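Local coordinates for probable arylamine n-acetyl transferase (Mycobacterium abscessus, PDB 4GUZ), which probably catalyses the transfer of an acetyl group from acetyl-coenzyme A to the amino group of arylamine substrates, at residues Cys79-Val83 against Ala114-Leu119; Phe97-Gln101 against Phe191-Gln196; Ala177-Ser181 against Ile241-Arg247. The contacts are given in a common frame with arbitrary orientation. Numbering follows the deposited sequence.

In the fold
Contacts 1 and 2 are neighbours, with centres about 10 Å apart. They share the large antiparallel sheet, in which strands 96-104 and 116-123 lie side by side. I100 N and M118 O form a backbone hydrogen bond of 2.8 Å. Y80 OH is hydrogen-bonded to Q101 OE1 at 2.6 Å. Contact 1 brings together C79 and H116, which with D131 probably form the family's catalytic triad. Contact 2 carries the same sheet on to strand 185-196. Contact 3 lies at the surface, its centre about 25 Å from that of contact 1 and about 30 Å from that of contact 2. It joins the large sheet to the smaller one, away from the probable active site.

Contact 1 (Cys79-Val83 against Ala114-Leu119); sequences CYEHV and ATHGML
The N-terminal turn of helix 79-92 packs on the start of strand 116-123. Build 79-83 as alpha helix, with V83 N hydrogen-bonded to C79 O at 2.8 Å. The helix and strand 116-119 run nearly parallel, at 19°, and their axes approach to 7.7 Å. The nearest CA pairs are C79-G117, 6.1 Å, and V83-M118, 6.4 Å.

A114 O lies 4.1 Å from Y80 OH. T115 comes next, and its C lies 3.0 Å from Y80 OH. The Y80 side chain (chi1 m) reaches across to this backbone, and its hydroxyl is hydrogen-bonded to Q101. T115 and H116 both face G102, forming a classic beta bulge.

The CA-to-CB bond of H116 points away from the helix, but chi1 t and chi2 near 58° bring the ring back. H116 ND1 sits 3.5 Å from C79 CB and 4.0 Å from C79 SG. C79 takes chi1 p, and its SG is 3.8 Å from G117 N. H116 NE2 is hydrogen-bonded to D131.

G117 leaves room for the helix: a CB here would clash with Y80 CE1. V83 CG2 touches G117 O at 3.3 Å. The CA-to-CB bond of M118 points away from the helix; its side chain touches I100, H189 and F191. L119 turns back toward the helix, with its CG 3.9 Å from V83 CG1.

A cysteine at a helix N-terminus beside a histidine on a strand is the papain-like arrangement. C79, H116 and D131 are consistent with the Cys-His-Asp catalytic triad of arylamine N-acetyltransferases.

Contact 2 (Phe97-Gln101 against Phe191-Gln196); sequences FYGIQ and FVLEPQ
Segment 97-101 is extended; 191-196 is extended except at L193 (phi/psi -87/8), where it bends sharply, so regular pairing is lost. Their short axes cross at 104° and come within 4.4 Å. The segments belong to adjacent antiparallel strands of the large sheet, 96-104 and 185-196. G99 CA faces Q196 CA at 4.8 Å. G99 O accepts a hydrogen bond from Q196 N (2.8 Å) and a CA-H...O contact from P195 CA (3.4 Å).

Water 1 links G99 N (3.0 Å) to Q196 O (2.8 Å). Water 2 accepts from Q101 N (3.1 Å) and donates to V192 O (2.7 Å) and E194 O (2.8 Å).

A CB on G99 would clash with Q196 O. Y98 (chi1 p) lays its ring along the bend, CE1 3.4 Å from L193 O; its hydroxyl is hydrogen-bonded to Q127. Q101 CG is 3.5 Å from Q196 OE1; Q101 OE1 is hydrogen-bonded to Y80 OH. I100 (chi1 p, chi2 t) extends CD1 to within 3.6 Å of F191 CD2.

Contact 3 (Ala177-Ser181 against Ile241-Arg247); sequences AGDGS and IQPGVGR
The D179 side chain joins its loop to R247. With chi1 m and chi2 near -48°, its carboxylate meets the edge of the R247 guanidinium in a two-pronged salt bridge. R247 NH2 donates to D179 OD1 at 2.8 Å, and R247 NE donates to D179 OD2 at 2.9 Å; both N-H...O angles are 174°. R247 uses chi1 p, chi2 t and chi3 p to bring its end round, and its NH1 is hydrogen-bonded to H239 ND1. The carboxylate also rests on I241, with D179 CG 3.6 Å from I241 CG2.

S181 (chi1 p) turns its OG back to G178 O at 2.8 Å, and its CB packs on V245 O at 3.3 Å.

The 177-181 loop has positive phi at G178, D179 and G180. G180 CA and G244 CA stand 4.1 Å apart. D179 O accepts from G244 N at 2.8 Å, and P243 CA adds a CA-H...O contact to D179 O at 3.3 Å. G244 also has positive phi. G246 (145/-152) adopts angles at which a CB would jam against the preceding carbonyl.

V245 and G246 both face Q242. This is a classic beta bulge at the turn of hairpin 237-251, here docked on the loop joining strands 170-176 and 185-196 of the other sheet.

Contact 1 (Cys79-Val83 against Ala114-Leu119)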
loop_
_atom_site.group_PDB
_atom_site.type_symbol
_atom_site.label_atom_id
_atom_site.label_comp_id
_atom_site.label_asym_id
_atom_site.label_seq_id
_atom_site.Cartn_x
_atom_site.Cartn_y
_atom_site.Cartn_z
ATOM N N CYS A 79 -2.352 -3.658 -1.152
ATOM C CA CYS A 79 -2.955 -2.768 -0.152
ATOM C C CYS A 79 -3.640 -3.480 1.025
ATOM O O CYS A 79 -3.344 -3.153 2.175
ATOM C CB CYS A 79 -3.871 -1.718 -0.785
ATOM S SG CYS A 79 -5.467 -2.337 -1.389
ATOM N N TYR A 80 -4.488 -4.476 0.737
ATOM C CA TYR A 80 -5.291 -5.141 1.754
ATOM C C TYR A 80 -4.436 -5.984 2.703
ATOM O O TYR A 80 -4.765 -6.066 3.880
ATOM C CB TYR A 80 -6.451 -5.920 1.104
ATOM C CG TYR A 80 -7.460 -4.977 0.484
ATOM C CD1 TYR A 80 -7.978 -3.908 1.208
ATOM C CD2 TYR A 80 -7.825 -5.096 -0.857
ATOM C CE1 TYR A 80 -8.822 -2.970 0.616
ATOM C CE2 TYR A 80 -8.683 -4.170 -1.457
ATOM C CZ TYR A 80 -9.206 -3.132 -0.703
ATOM O OH TYR A 80 -10.064 -2.222 -1.254
ATOM N N GLU A 81 -3.294 -6.501 2.242
ATOM C CA GLU A 81 -2.380 -7.249 3.111
ATOM C C GLU A 81 -1.649 -6.282 4.041
ATOM O O GLU A 81 -1.521 -6.539 5.241
ATOM C CB GLU A 81 -1.380 -8.034 2.271
ATOM C CG GLU A 81 -2.014 -9.219 1.597
ATOM C CD GLU A 81 -1.122 -9.787 0.520
ATOM O OE1 GLU A 81 -1.129 -9.225 -0.598
ATOM O OE2 GLU A 81 -0.404 -10.777 0.794
ATOM N N HIS A 82 -1.185 -5.148 3.469
ATOM C CA HIS A 82 -0.523 -4.066 4.199
ATOM C C HIS A 82 -1.467 -3.475 5.264
ATOM O O HIS A 82 -1.046 -3.276 6.405
ATOM C CB HIS A 82 -0.090 -2.956 3.212
ATOM C CG HIS A 82 1.178 -3.251 2.485
ATOM N ND1 HIS A 82 2.376 -2.725 2.896
ATOM C CD2 HIS A 82 1.393 -4.042 1.406
ATOM C CE1 HIS A 82 3.285 -3.185 2.045
ATOM N NE2 HIS A 82 2.737 -3.983 1.129
ATOM N N VAL A 83 -2.729 -3.167 4.891
ATOM C CA VAL A 83 -3.707 -2.578 5.838
ATOM C C VAL A 83 -4.055 -3.606 6.954
ATOM O O VAL A 83 -4.133 -3.209 8.120
ATOM C CB VAL A 83 -4.956 -1.998 5.128
ATOM C CG1 VAL A 83 -6.124 -1.792 6.094
ATOM C CG2 VAL A 83 -4.608 -0.679 4.454
ATOM N N ALA A 114 -14.129 1.950 -5.171
ATOM C CA ALA A 114 -13.377 2.217 -3.934
ATOM C C ALA A 114 -12.630 0.982 -3.503
ATOM O O ALA A 114 -13.080 0.272 -2.599
ATOM C CB ALA A 114 -14.317 2.694 -2.839
ATOM N N THR A 115 -11.465 0.723 -4.133
ATOM C CA THR A 115 -10.731 -0.504 -3.886
ATOM C C THR A 115 -9.283 -0.279 -3.370
ATOM O O THR A 115 -8.435 -1.162 -3.518
ATOM C CB THR A 115 -10.797 -1.410 -5.135
ATOM O OG1 THR A 115 -10.446 -0.677 -6.310
ATOM C CG2 THR A 115 -12.176 -2.045 -5.321
ATOM N N HIS A 116 -9.034 0.837 -2.669
ATOM C CA HIS A 116 -7.736 1.057 -2.030
ATOM C C HIS A 116 -7.951 1.284 -0.551
ATOM O O HIS A 116 -8.505 2.303 -0.174
ATOM C CB HIS A 116 -6.946 2.218 -2.660
ATOM C CG HIS A 116 -5.666 2.511 -1.937
ATOM N ND1 HIS A 116 -4.692 1.538 -1.777
ATOM C CD2 HIS A 116 -5.260 3.645 -1.316
ATOM C CE1 HIS A 116 -3.717 2.114 -1.085
ATOM N NE2 HIS A 116 -4.014 3.380 -0.783
ATOM N N GLY A 117 -7.552 0.319 0.274
ATOM C CA GLY A 117 -7.743 0.459 1.710
ATOM C C GLY A 117 -6.655 1.299 2.339
ATOM O O GLY A 117 -5.489 1.201 1.942
ATOM N N MET A 118 -7.042 2.139 3.310
ATOM C CA MET A 118 -6.174 3.018 4.097
ATOM C C MET A 118 -6.698 3.058 5.512
ATOM O O MET A 118 -7.839 2.636 5.762
ATOM C CB MET A 118 -6.158 4.447 3.507
ATOM C CG MET A 118 -5.541 4.513 2.117
ATOM S SD MET A 118 -5.747 6.089 1.298
ATOM C CE MET A 118 -7.480 6.032 0.832
ATOM N N LEU A 119 -5.901 3.591 6.424
ATOM C CA LEU A 119 -6.275 3.730 7.821
ATOM C C LEU A 119 -6.165 5.182 8.266
ATOM O O LEU A 119 -5.293 5.917 7.778
ATOM C CB LEU A 119 -5.405 2.823 8.701
ATOM C CG LEU A 119 -5.528 1.329 8.390
ATOM C CD1 LEU A 119 -4.230 0.590 8.677
ATOM C CD2 LEU A 119 -6.738 0.691 9.083
#

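Contact 2 (Phe97-Gln101 against Phe191-Gln196)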
loop_
_atom_site.group_PDB
_atom_site.type_symbol
_atom_site.label_atom_id
_atom_site.label_comp_id
_atom_site.label_asym_id
_atom_site.label_seq_id
_atom_site.Cartn_x
_atom_site.Cartn_y
_atom_site.Cartn_z
ATOM N N PHE A 97 -8.255 4.239 15.981
ATOM C CA PHE A 97 -8.199 4.312 14.514
ATOM C C PHE A 97 -9.381 3.628 13.843
ATOM O O PHE A 97 -10.121 2.856 14.461
ATOM C CB PHE A 97 -6.873 3.679 14.008
ATOM C CG PHE A 97 -6.863 2.166 14.023
ATOM C CD1 PHE A 97 -7.129 1.440 12.864
ATOM C CD2 PHE A 97 -6.622 1.466 15.206
ATOM C CE1 PHE A 97 -7.159 0.046 12.888
ATOM C CE2 PHE A 97 -6.650 0.072 15.227
ATOM C CZ PHE A 97 -6.917 -0.629 14.066
ATOM N N TYR A 98 -9.492 3.859 12.530
ATOM C CA TYR A 98 -10.515 3.255 11.702
ATOM C C TYR A 98 -9.989 3.083 10.279
ATOM O O TYR A 98 -9.016 3.728 9.867
ATOM C CB TYR A 98 -11.829 4.066 11.746
ATOM C CG TYR A 98 -11.759 5.497 11.267
ATOM C CD1 TYR A 98 -12.179 5.844 9.988
ATOM C CD2 TYR A 98 -11.382 6.525 12.128
ATOM C CE1 TYR A 98 -12.172 7.173 9.558
ATOM C CE2 TYR A 98 -11.353 7.855 11.702
ATOM C CZ TYR A 98 -11.765 8.176 10.419
ATOM O OH TYR A 98 -11.742 9.485 9.986
ATOM N N GLY A 99 -10.615 2.159 9.582
ATOM C CA GLY A 99 -10.326 1.865 8.195
ATOM C C GLY A 99 -11.182 2.667 7.255
ATOM O O GLY A 99 -12.317 3.050 7.580
ATOM N N ILE A 100 -10.618 2.955 6.076
ATOM C CA ILE A 100 -11.320 3.664 5.019
ATOM C C ILE A 100 -11.005 2.982 3.675
ATOM O O ILE A 100 -10.132 2.093 3.605
ATOM C CB ILE A 100 -11.013 5.192 4.986
ATOM C CG1 ILE A 100 -9.512 5.462 4.732
ATOM C CG2 ILE A 100 -11.567 5.939 6.213
ATOM C CD1 ILE A 100 -9.230 6.873 4.249
ATOM N N GLN A 101 -11.724 3.405 2.631
ATOM C CA GLN A 101 -11.541 2.959 1.253
ATOM C C GLN A 101 -11.383 4.156 0.334
ATOM O O GLN A 101 -12.123 5.129 0.456
ATOM C CB GLN A 101 -12.711 2.075 0.784
ATOM C CG GLN A 101 -12.685 0.694 1.392
ATOM C CD GLN A 101 -12.012 -0.318 0.525
ATOM O OE1 GLN A 101 -10.862 -0.163 0.121
ATOM N NE2 GLN A 101 -12.704 -1.407 0.266
ATOM N N PHE A 191 -10.912 9.783 -1.427
ATOM C CA PHE A 191 -11.416 8.959 -0.324
ATOM C C PHE A 191 -12.452 9.732 0.468
ATOM O O PHE A 191 -12.502 10.948 0.406
ATOM C CB PHE A 191 -10.290 8.443 0.605
ATOM C CG PHE A 191 -9.433 9.510 1.263
ATOM C CD1 PHE A 191 -8.300 9.997 0.632
ATOM C CD2 PHE A 191 -9.743 9.993 2.529
ATOM C CE1 PHE A 191 -7.527 11.003 1.224
ATOM C CE2 PHE A 191 -8.976 10.987 3.125
ATOM C CZ PHE A 191 -7.856 11.471 2.481
ATOM N N VAL A 192 -13.268 8.996 1.215
ATOM C CA VAL A 192 -14.277 9.492 2.155
ATOM C C VAL A 192 -13.957 8.814 3.490
ATOM O O VAL A 192 -13.345 7.743 3.500
ATOM C CB VAL A 192 -15.723 9.238 1.668
ATOM C CG1 VAL A 192 -16.017 10.023 0.382
ATOM C CG2 VAL A 192 -16.004 7.756 1.493
ATOM N N LEU A 193 -14.371 9.420 4.604
ATOM C CA LEU A 193 -14.045 8.882 5.915
ATOM C C LEU A 193 -15.033 7.834 6.415
ATOM O O LEU A 193 -14.899 7.418 7.564
ATOM C CB LEU A 193 -13.943 10.012 6.930
ATOM C CG LEU A 193 -12.917 11.126 6.599
ATOM C CD1 LEU A 193 -12.926 12.182 7.690
ATOM C CD2 LEU A 193 -11.499 10.547 6.393
ATOM N N GLU A 194 -15.995 7.377 5.579
ATOM C CA GLU A 194 -16.924 6.325 6.013
ATOM C C GLU A 194 -16.134 5.124 6.556
ATOM O O GLU A 194 -15.291 4.580 5.823
ATOM C CB GLU A 194 -17.838 5.866 4.847
ATOM C CG GLU A 194 -19.022 5.011 5.310
ATOM C CD GLU A 194 -19.955 5.695 6.301
ATOM O OE1 GLU A 194 -20.324 6.871 6.068
ATOM O OE2 GLU A 194 -20.242 5.084 7.355
ATOM N N PRO A 195 -16.358 4.710 7.830
ATOM C CA PRO A 195 -15.578 3.587 8.374
ATOM C C PRO A 195 -15.780 2.289 7.603
ATOM O O PRO A 195 -16.892 1.954 7.186
ATOM C CB PRO A 195 -16.079 3.463 9.834
ATOM C CG PRO A 195 -16.618 4.813 10.153
ATOM C CD PRO A 195 -17.240 5.292 8.865
ATOM N N GLN A 196 -14.668 1.567 7.394
ATOM C CA GLN A 196 -14.640 0.290 6.687
ATOM C C GLN A 196 -13.938 -0.724 7.555
ATOM O O GLN A 196 -13.141 -0.356 8.406
ATOM C CB GLN A 196 -13.958 0.432 5.303
ATOM C CG GLN A 196 -14.715 1.378 4.368
ATOM C CD GLN A 196 -15.880 0.694 3.706
ATOM O OE1 GLN A 196 -15.715 -0.222 2.898
ATOM N NE2 GLN A 196 -17.080 1.112 4.058
HETATM O O HOH W 1 -13.063 0.910 10.856
HETATM O O HOH W 2 -14.183 5.155 3.321
#

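Contact 3 (Ala177-Ser181 against Ile241-Arg247)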
loop_
_atom_site.group_PDB
_atom_site.type_symbol
_atom_site.label_atom_id
_atom_site.label_comp_id
_atom_site.label_asym_id
_atom_site.label_seq_id
_atom_site.Cartn_x
_atom_site.Cartn_y
_atom_site.Cartn_z
ATOM N N ALA A 177 3.266 16.335 -10.301
ATOM C CA ALA A 177 3.297 15.970 -11.726
ATOM C C ALA A 177 4.719 15.651 -12.197
ATOM O O ALA A 177 5.682 16.263 -11.727
ATOM C CB ALA A 177 2.726 17.118 -12.554
ATOM N N GLY A 178 4.825 14.706 -13.130
ATOM C CA GLY A 178 6.090 14.287 -13.720
ATOM C C GLY A 178 7.084 13.796 -12.698
ATOM O O GLY A 178 8.268 14.129 -12.790
ATOM N N ASP A 179 6.602 12.999 -11.711
ATOM C CA ASP A 179 7.412 12.438 -10.629
ATOM C C ASP A 179 8.152 13.554 -9.851
ATOM O O ASP A 179 9.265 13.342 -9.390
ATOM C CB ASP A 179 8.412 11.385 -11.166
ATOM C CG ASP A 179 7.748 10.258 -11.928
ATOM O OD1 ASP A 179 6.753 9.705 -11.418
ATOM O OD2 ASP A 179 8.253 9.898 -13.006
ATOM N N GLY A 180 7.514 14.713 -9.742
ATOM C CA GLY A 180 8.033 15.888 -9.049
ATOM C C GLY A 180 8.873 16.837 -9.887
ATOM O O GLY A 180 9.441 17.783 -9.337
ATOM N N SER A 181 8.995 16.590 -11.202
ATOM C CA SER A 181 9.823 17.440 -12.055
ATOM C C SER A 181 9.027 18.599 -12.657
ATOM O O SER A 181 9.605 19.514 -13.243
ATOM C CB SER A 181 10.461 16.613 -13.168
ATOM O OG SER A 181 9.514 16.190 -14.135
ATOM N N ILE A 241 12.459 5.475 -10.974
ATOM C CA ILE A 241 12.016 6.854 -10.775
ATOM C C ILE A 241 12.951 7.640 -9.855
ATOM O O ILE A 241 13.235 7.219 -8.734
ATOM C CB ILE A 241 10.572 6.856 -10.186
ATOM C CG1 ILE A 241 9.603 5.947 -11.008
ATOM C CG2 ILE A 241 10.017 8.289 -10.033
ATOM C CD1 ILE A 241 8.411 5.418 -10.180
ATOM N N GLN A 242 13.339 8.823 -10.321
ATOM C CA GLN A 242 14.146 9.781 -9.574
ATOM C C GLN A 242 13.236 10.962 -9.258
ATOM O O GLN A 242 12.935 11.784 -10.139
ATOM C CB GLN A 242 15.424 10.204 -10.340
ATOM C CG GLN A 242 16.250 11.270 -9.584
ATOM C CD GLN A 242 16.595 10.859 -8.154
ATOM O OE1 GLN A 242 17.161 9.788 -7.907
ATOM N NE2 GLN A 242 16.241 11.701 -7.180
ATOM N N PRO A 243 12.690 10.996 -8.033
ATOM C CA PRO A 243 11.784 12.100 -7.665
ATOM C C PRO A 243 12.421 13.462 -7.907
ATOM O O PRO A 243 13.607 13.640 -7.609
ATOM C CB PRO A 243 11.524 11.870 -6.167
ATOM C CG PRO A 243 12.641 10.987 -5.720
ATOM C CD PRO A 243 12.952 10.106 -6.886
ATOM N N GLY A 244 11.646 14.382 -8.483
ATOM C CA GLY A 244 12.126 15.714 -8.845
ATOM C C GLY A 244 12.793 15.786 -10.211
ATOM O O GLY A 244 13.067 16.882 -10.713
ATOM N N VAL A 245 13.055 14.635 -10.834
ATOM C CA VAL A 245 13.704 14.556 -12.157
ATOM C C VAL A 245 12.813 13.836 -13.181
ATOM O O VAL A 245 12.594 14.356 -14.282
ATOM C CB VAL A 245 15.108 13.874 -12.082
ATOM C CG1 VAL A 245 15.712 13.699 -13.475
ATOM C CG2 VAL A 245 16.056 14.656 -11.175
ATOM N N GLY A 246 12.389 12.619 -12.854
ATOM C CA GLY A 246 11.561 11.835 -13.766
ATOM C C GLY A 246 11.859 10.361 -13.692
ATOM O O GLY A 246 12.226 9.852 -12.630
ATOM N N ARG A 247 11.633 9.647 -14.810
ATOM C CA ARG A 247 11.838 8.216 -14.822
ATOM C C ARG A 247 12.349 7.712 -16.149
ATOM O O ARG A 247 12.264 8.391 -17.170
ATOM C CB ARG A 247 10.533 7.468 -14.433
ATOM C CG ARG A 247 9.378 7.658 -15.381
ATOM C CD ARG A 247 8.238 6.737 -15.014
ATOM N NE ARG A 247 7.474 7.267 -13.883
ATOM C CZ ARG A 247 6.455 6.635 -13.324
ATOM N NH1 ARG A 247 6.079 5.441 -13.773
ATOM N NH2 ARG A 247 5.805 7.183 -12.303
#